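Local coordinates for protein chromosome-partitioning ATPase Soj (Thermus thermophilus, PDB 1WCV) that hydrolyses ATP, binds double-stranded DNA cooperatively as nucleoprotein filaments when ATP is bound, and probably acts in chromosome partitioning, at residues A[7-21]-A[107-121]. Numbering follows the deposited sequence.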
loop_
_atom_site.group_PDB
_atom_site.type_symbol
_atom_site.label_atom_id
_atom_site.label_comp_id
_atom_site.label_asym_id
_atom_site.label_seq_id
_atom_site.Cartn_x
_atom_site.Cartn_y
_atom_site.Cartn_z
ATOM N N ARG A 7 -11.406 -19.153 1.332
ATOM C CA ARG A 7 -10.810 -19.741 2.523
ATOM C C ARG A 7 -9.438 -20.309 2.162
ATOM O O ARG A 7 -8.478 -20.202 2.931
ATOM C CB ARG A 7 -11.725 -20.847 3.061
ATOM C CG ARG A 7 -11.521 -21.187 4.529
ATOM C CD ARG A 7 -12.618 -22.123 5.023
ATOM N NE ARG A 7 -12.594 -23.389 4.303
ATOM C CZ ARG A 7 -11.699 -24.349 4.508
ATOM N NH1 ARG A 7 -11.752 -25.463 3.795
ATOM N NH2 ARG A 7 -10.768 -24.205 5.440
ATOM N N ARG A 8 -9.350 -20.906 0.977
ATOM C CA ARG A 8 -8.099 -21.484 0.494
ATOM C C ARG A 8 -7.442 -20.539 -0.497
ATOM O O ARG A 8 -8.055 -20.133 -1.486
ATOM C CB ARG A 8 -8.355 -22.828 -0.182
ATOM C CG ARG A 8 -8.843 -23.897 0.771
ATOM C CD ARG A 8 -9.247 -25.138 0.015
ATOM N NE ARG A 8 -9.751 -26.181 0.900
ATOM C CZ ARG A 8 -10.351 -27.284 0.471
ATOM N NH1 ARG A 8 -10.782 -28.188 1.339
ATOM N NH2 ARG A 8 -10.526 -27.476 -0.829
ATOM N N ILE A 9 -6.188 -20.199 -0.220
ATOM C CA ILE A 9 -5.435 -19.291 -1.066
ATOM C C ILE A 9 -4.162 -19.957 -1.568
ATOM O O ILE A 9 -3.330 -20.422 -0.786
ATOM C CB ILE A 9 -5.061 -18.007 -0.278
ATOM C CG1 ILE A 9 -6.338 -17.314 0.210
ATOM C CG2 ILE A 9 -4.246 -17.070 -1.151
ATOM C CD1 ILE A 9 -6.087 -16.173 1.194
ATOM N N ALA A 10 -4.017 -20.005 -2.886
ATOM C CA ALA A 10 -2.837 -20.595 -3.481
ATOM C C ALA A 10 -1.847 -19.477 -3.772
ATOM O O ALA A 10 -2.240 -18.399 -4.219
ATOM C CB ALA A 10 -3.202 -21.312 -4.785
ATOM N N LEU A 11 -0.578 -19.734 -3.475
ATOM C CA LEU A 11 0.498 -18.792 -3.760
ATOM C C LEU A 11 1.157 -19.431 -4.977
ATOM O O LEU A 11 1.717 -20.527 -4.874
ATOM C CB LEU A 11 1.499 -18.726 -2.604
ATOM C CG LEU A 11 1.094 -18.086 -1.266
ATOM C CD1 LEU A 11 0.732 -16.637 -1.479
ATOM C CD2 LEU A 11 -0.063 -18.851 -0.647
ATOM N N ALA A 12 1.073 -18.772 -6.130
ATOM C CA ALA A 12 1.647 -19.342 -7.342
ATOM C C ALA A 12 2.102 -18.307 -8.353
ATOM O O ALA A 12 1.529 -17.229 -8.458
ATOM C CB ALA A 12 0.631 -20.265 -8.000
ATOM N N ASN A 13 3.162 -18.641 -9.078
ATOM C CA ASN A 13 3.653 -17.790 -10.149
ATOM C C ASN A 13 4.271 -18.736 -11.164
ATOM O O ASN A 13 4.357 -19.940 -10.930
ATOM C CB ASN A 13 4.669 -16.747 -9.659
ATOM C CG ASN A 13 5.845 -17.366 -8.959
ATOM O OD1 ASN A 13 6.155 -18.534 -9.163
ATOM N ND2 ASN A 13 6.517 -16.582 -8.135
ATOM N N GLN A 14 4.702 -18.194 -12.290
ATOM C CA GLN A 14 5.268 -19.012 -13.349
ATOM C C GLN A 14 6.661 -19.569 -13.053
ATOM O O GLN A 14 6.904 -20.768 -13.222
ATOM C CB GLN A 14 5.304 -18.185 -14.632
ATOM C CG GLN A 14 5.230 -18.978 -15.907
ATOM C CD GLN A 14 5.236 -18.071 -17.118
ATOM O OE1 GLN A 14 6.209 -17.369 -17.367
ATOM N NE2 GLN A 14 4.147 -18.072 -17.867
ATOM N N LYS A 15 7.567 -18.712 -12.590
ATOM C CA LYS A 15 8.941 -19.137 -12.332
ATOM C C LYS A 15 9.339 -19.402 -10.881
ATOM O O LYS A 15 10.496 -19.720 -10.604
ATOM C CB LYS A 15 9.905 -18.113 -12.935
ATOM C CG LYS A 15 9.707 -17.907 -14.430
ATOM C CD LYS A 15 10.714 -16.921 -15.002
ATOM C CE LYS A 15 10.571 -15.552 -14.370
ATOM N NZ LYS A 15 11.558 -14.593 -14.937
ATOM N N GLY A 16 8.390 -19.283 -9.963
ATOM C CA GLY A 16 8.701 -19.519 -8.566
ATOM C C GLY A 16 9.611 -18.441 -8.017
ATOM O O GLY A 16 9.467 -17.266 -8.350
ATOM N N GLY A 17 10.554 -18.835 -7.171
ATOM C CA GLY A 17 11.467 -17.864 -6.602
ATOM C C GLY A 17 11.322 -17.734 -5.099
ATOM O O GLY A 17 10.369 -18.238 -4.508
ATOM N N VAL A 18 12.276 -17.048 -4.481
ATOM C CA VAL A 18 12.269 -16.855 -3.039
ATOM C C VAL A 18 11.099 -15.984 -2.574
ATOM O O VAL A 18 10.541 -16.209 -1.500
ATOM C CB VAL A 18 13.592 -16.214 -2.570
ATOM C CG1 VAL A 18 13.875 -14.967 -3.383
ATOM C CG2 VAL A 18 13.513 -15.867 -1.088
ATOM N N GLY A 19 10.734 -14.998 -3.387
ATOM C CA GLY A 19 9.643 -14.107 -3.026
ATOM C C GLY A 19 8.336 -14.833 -2.774
ATOM O O GLY A 19 7.570 -14.467 -1.876
ATOM N N LYS A 20 8.083 -15.877 -3.558
ATOM C CA LYS A 20 6.850 -16.641 -3.428
ATOM C C LYS A 20 6.782 -17.389 -2.106
ATOM O O LYS A 20 5.785 -17.322 -1.392
ATOM C CB LYS A 20 6.720 -17.640 -4.581
ATOM C CG LYS A 20 5.468 -18.509 -4.499
ATOM C CD LYS A 20 5.439 -19.539 -5.622
ATOM C CE LYS A 20 6.571 -20.549 -5.473
ATOM N NZ LYS A 20 6.341 -21.434 -4.303
ATOM N N THR A 21 7.850 -18.106 -1.783
ATOM C CA THR A 21 7.869 -18.864 -0.542
ATOM C C THR A 21 7.962 -17.938 0.662
ATOM O O THR A 21 7.353 -18.203 1.698
ATOM C CB THR A 21 9.021 -19.887 -0.544
ATOM O OG1 THR A 21 8.707 -20.925 -1.482
ATOM C CG2 THR A 21 9.205 -20.505 0.836
ATOM N N LEU A 107 -8.219 -32.441 1.248
ATOM C CA LEU A 107 -8.003 -31.328 2.168
ATOM C C LEU A 107 -9.158 -31.144 3.143
ATOM O O LEU A 107 -9.996 -30.261 2.967
ATOM C CB LEU A 107 -7.794 -30.023 1.393
ATOM C CG LEU A 107 -6.452 -29.810 0.693
ATOM C CD1 LEU A 107 -6.530 -28.571 -0.181
ATOM C CD2 LEU A 107 -5.344 -29.672 1.727
ATOM N N ARG A 108 -9.206 -31.982 4.171
ATOM C CA ARG A 108 -10.255 -31.872 5.175
ATOM C C ARG A 108 -9.762 -30.894 6.241
ATOM O O ARG A 108 -9.459 -31.273 7.369
ATOM C CB ARG A 108 -10.549 -33.246 5.783
ATOM C CG ARG A 108 -11.106 -34.243 4.774
ATOM C CD ARG A 108 -11.425 -35.583 5.417
ATOM N NE ARG A 108 -10.231 -36.247 5.938
ATOM C CZ ARG A 108 -10.246 -37.408 6.587
ATOM N NH1 ARG A 108 -9.112 -37.941 7.026
ATOM N NH2 ARG A 108 -11.395 -38.036 6.798
ATOM N N ASP A 109 -9.687 -29.626 5.846
ATOM C CA ASP A 109 -9.213 -28.544 6.701
ATOM C C ASP A 109 -10.339 -27.647 7.204
ATOM O O ASP A 109 -10.117 -26.471 7.491
ATOM C CB ASP A 109 -8.220 -27.688 5.922
ATOM C CG ASP A 109 -8.771 -27.247 4.575
ATOM O OD1 ASP A 109 -9.998 -27.041 4.470
ATOM O OD2 ASP A 109 -7.982 -27.098 3.620
ATOM N N GLU A 110 -11.544 -28.194 7.307
ATOM C CA GLU A 110 -12.684 -27.411 7.765
ATOM C C GLU A 110 -12.463 -26.750 9.123
ATOM O O GLU A 110 -13.213 -25.856 9.509
ATOM C CB GLU A 110 -13.950 -28.278 7.802
ATOM C CG GLU A 110 -13.764 -29.681 8.360
ATOM C CD GLU A 110 -13.056 -30.613 7.390
ATOM O OE1 GLU A 110 -13.483 -30.698 6.218
ATOM O OE2 GLU A 110 -12.078 -31.270 7.803
ATOM N N GLY A 111 -11.427 -27.174 9.839
ATOM C CA GLY A 111 -11.152 -26.591 11.141
ATOM C C GLY A 111 -10.352 -25.297 11.104
ATOM O O GLY A 111 -10.110 -24.679 12.141
ATOM N N TYR A 112 -9.938 -24.879 9.912
ATOM C CA TYR A 112 -9.156 -23.656 9.772
ATOM C C TYR A 112 -9.947 -22.511 9.147
ATOM O O TYR A 112 -10.913 -22.728 8.419
ATOM C CB TYR A 112 -7.909 -23.931 8.924
ATOM C CG TYR A 112 -6.939 -24.905 9.551
ATOM C CD1 TYR A 112 -6.077 -24.503 10.567
ATOM C CD2 TYR A 112 -6.904 -26.244 9.148
ATOM C CE1 TYR A 112 -5.204 -25.403 11.169
ATOM C CE2 TYR A 112 -6.034 -27.154 9.744
ATOM C CZ TYR A 112 -5.188 -26.727 10.754
ATOM O OH TYR A 112 -4.328 -27.618 11.353
ATOM N N ASP A 113 -9.536 -21.287 9.457
ATOM C CA ASP A 113 -10.170 -20.105 8.890
ATOM C C ASP A 113 -9.576 -19.895 7.501
ATOM O O ASP A 113 -10.291 -19.604 6.547
ATOM C CB ASP A 113 -9.872 -18.864 9.734
ATOM C CG ASP A 113 -10.545 -18.898 11.085
ATOM O OD1 ASP A 113 -11.784 -19.038 11.118
ATOM O OD2 ASP A 113 -9.834 -18.779 12.106
ATOM N N LEU A 114 -8.257 -20.050 7.408
ATOM C CA LEU A 114 -7.537 -19.856 6.152
ATOM C C LEU A 114 -6.491 -20.935 5.885
ATOM O O LEU A 114 -5.775 -21.373 6.790
ATOM C CB LEU A 114 -6.839 -18.496 6.163
ATOM C CG LEU A 114 -7.700 -17.261 6.417
ATOM C CD1 LEU A 114 -6.798 -16.080 6.710
ATOM C CD2 LEU A 114 -8.588 -16.981 5.214
ATOM N N VAL A 115 -6.401 -21.347 4.625
ATOM C CA VAL A 115 -5.444 -22.364 4.212
ATOM C C VAL A 115 -4.601 -21.807 3.067
ATOM O O VAL A 115 -5.139 -21.428 2.031
ATOM C CB VAL A 115 -6.166 -23.632 3.721
ATOM C CG1 VAL A 115 -5.143 -24.728 3.425
ATOM C CG2 VAL A 115 -7.175 -24.094 4.770
ATOM N N LEU A 116 -3.290 -21.733 3.272
ATOM C CA LEU A 116 -2.381 -21.218 2.243
ATOM C C LEU A 116 -1.657 -22.382 1.588
ATOM O O LEU A 116 -1.108 -23.241 2.272
ATOM C CB LEU A 116 -1.355 -20.253 2.857
ATOM C CG LEU A 116 -1.802 -18.806 3.112
ATOM C CD1 LEU A 116 -3.090 -18.774 3.915
ATOM C CD2 LEU A 116 -0.695 -18.061 3.855
ATOM N N LEU A 117 -1.653 -22.410 0.259
ATOM C CA LEU A 117 -0.991 -23.490 -0.469
ATOM C C LEU A 117 0.201 -22.954 -1.241
ATOM O O LEU A 117 0.021 -22.240 -2.222
ATOM C CB LEU A 117 -1.970 -24.125 -1.454
ATOM C CG LEU A 117 -3.344 -24.528 -0.926
ATOM C CD1 LEU A 117 -4.256 -24.863 -2.099
ATOM C CD2 LEU A 117 -3.204 -25.713 0.026
ATOM N N ASP A 118 1.411 -23.291 -0.805
ATOM C CA ASP A 118 2.614 -22.833 -1.492
ATOM C C ASP A 118 2.888 -23.776 -2.657
ATOM O O ASP A 118 3.499 -24.826 -2.485
ATOM C CB ASP A 118 3.806 -22.803 -0.533
ATOM C CG ASP A 118 5.011 -22.104 -1.130
ATOM O OD1 ASP A 118 4.818 -21.254 -2.032
ATOM O OD2 ASP A 118 6.151 -22.385 -0.697
ATOM N N ALA A 119 2.437 -23.376 -3.844
ATOM C CA ALA A 119 2.573 -24.179 -5.057
ATOM C C ALA A 119 3.916 -24.083 -5.762
ATOM O O ALA A 119 4.559 -23.034 -5.777
ATOM C CB ALA A 119 1.472 -23.802 -6.033
ATOM N N PRO A 120 4.361 -25.194 -6.362
ATOM C CA PRO A 120 5.642 -25.177 -7.071
ATOM C C PRO A 120 5.457 -24.415 -8.383
ATOM O O PRO A 120 4.330 -24.221 -8.841
ATOM C CB PRO A 120 5.935 -26.657 -7.291
ATOM C CG PRO A 120 4.580 -27.254 -7.421
ATOM C CD PRO A 120 3.773 -26.545 -6.351
ATOM N N PRO A 121 6.556 -23.965 -8.997
ATOM C CA PRO A 121 6.449 -23.228 -10.259
ATOM C C PRO A 121 6.286 -24.157 -11.456
ATOM O O PRO A 121 6.203 -25.376 -11.300
ATOM C CB PRO A 121 7.762 -22.464 -10.310
ATOM C CG PRO A 121 8.718 -23.445 -9.697
ATOM C CD PRO A 121 7.940 -23.940 -8.489
HETATM O O HOH W 1 3.808 -21.496 -8.553
#
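Lys-20 NZ forms a salt bridge with Asp-118 OD1 at 2.7 Å, meeting that oxygen from above the carboxylate plane. The same NZ donates to the backbone O of Ala-119 at 2.8 Å, again from above the carbonyl plane. The lysine chain leaves with CG anti to the backbone N (chi1 178°), then bends at chi3 and chi4, which curls the ammonium back onto these two acceptors. The other oxygen, Asp-118 OD2, lies 3.0 Å from Thr-21 OG1. With an alanine in place of Lys-20, Asp-118 would probably lose its positive mate and the Ala-119 carbonyl a donor. Pro-121 CB packs against the backbone of Gly-16, 3.3 Å from Gly-16 N.

The loop from strand 8-11 into helix 18-33 is the P-loop, in the deviant Walker A form of the ParA family. Lys-20 and Thr-21 bind nucleotide, and Thr-21 also binds magnesium; Asp-118 ends the neighbouring strand, as in a Walker B motif. Strands 8-11 and 114-118 are parallel and central in the sheet. The ladder begins with Val-115 N to Arg-7 O and ends with Ala-119 N to Leu-11 O; it places Asp-118 beside Leu-11, just before the P-loop. Leu-11 CD2 rests 4.0 Å from Leu-116 CB on the face covered by helix 18-33.

At the far end of the strands, Arg-7 and Arg-8 converge on Asp-109. Arg-7 NH1 makes a salt bridge to Asp-109 OD1, which lies at the guanidinium edge; the guanidinium and carboxylate planes are 72° apart. The Arg-8 chain, extended from CG to NE, makes a weak bond from NE to Asp-109 OD2 at 3.4 Å, and Leu-107 CB lies over one face of its guanidinium. Glu-135 receives the backbone N-H groups of both arginines.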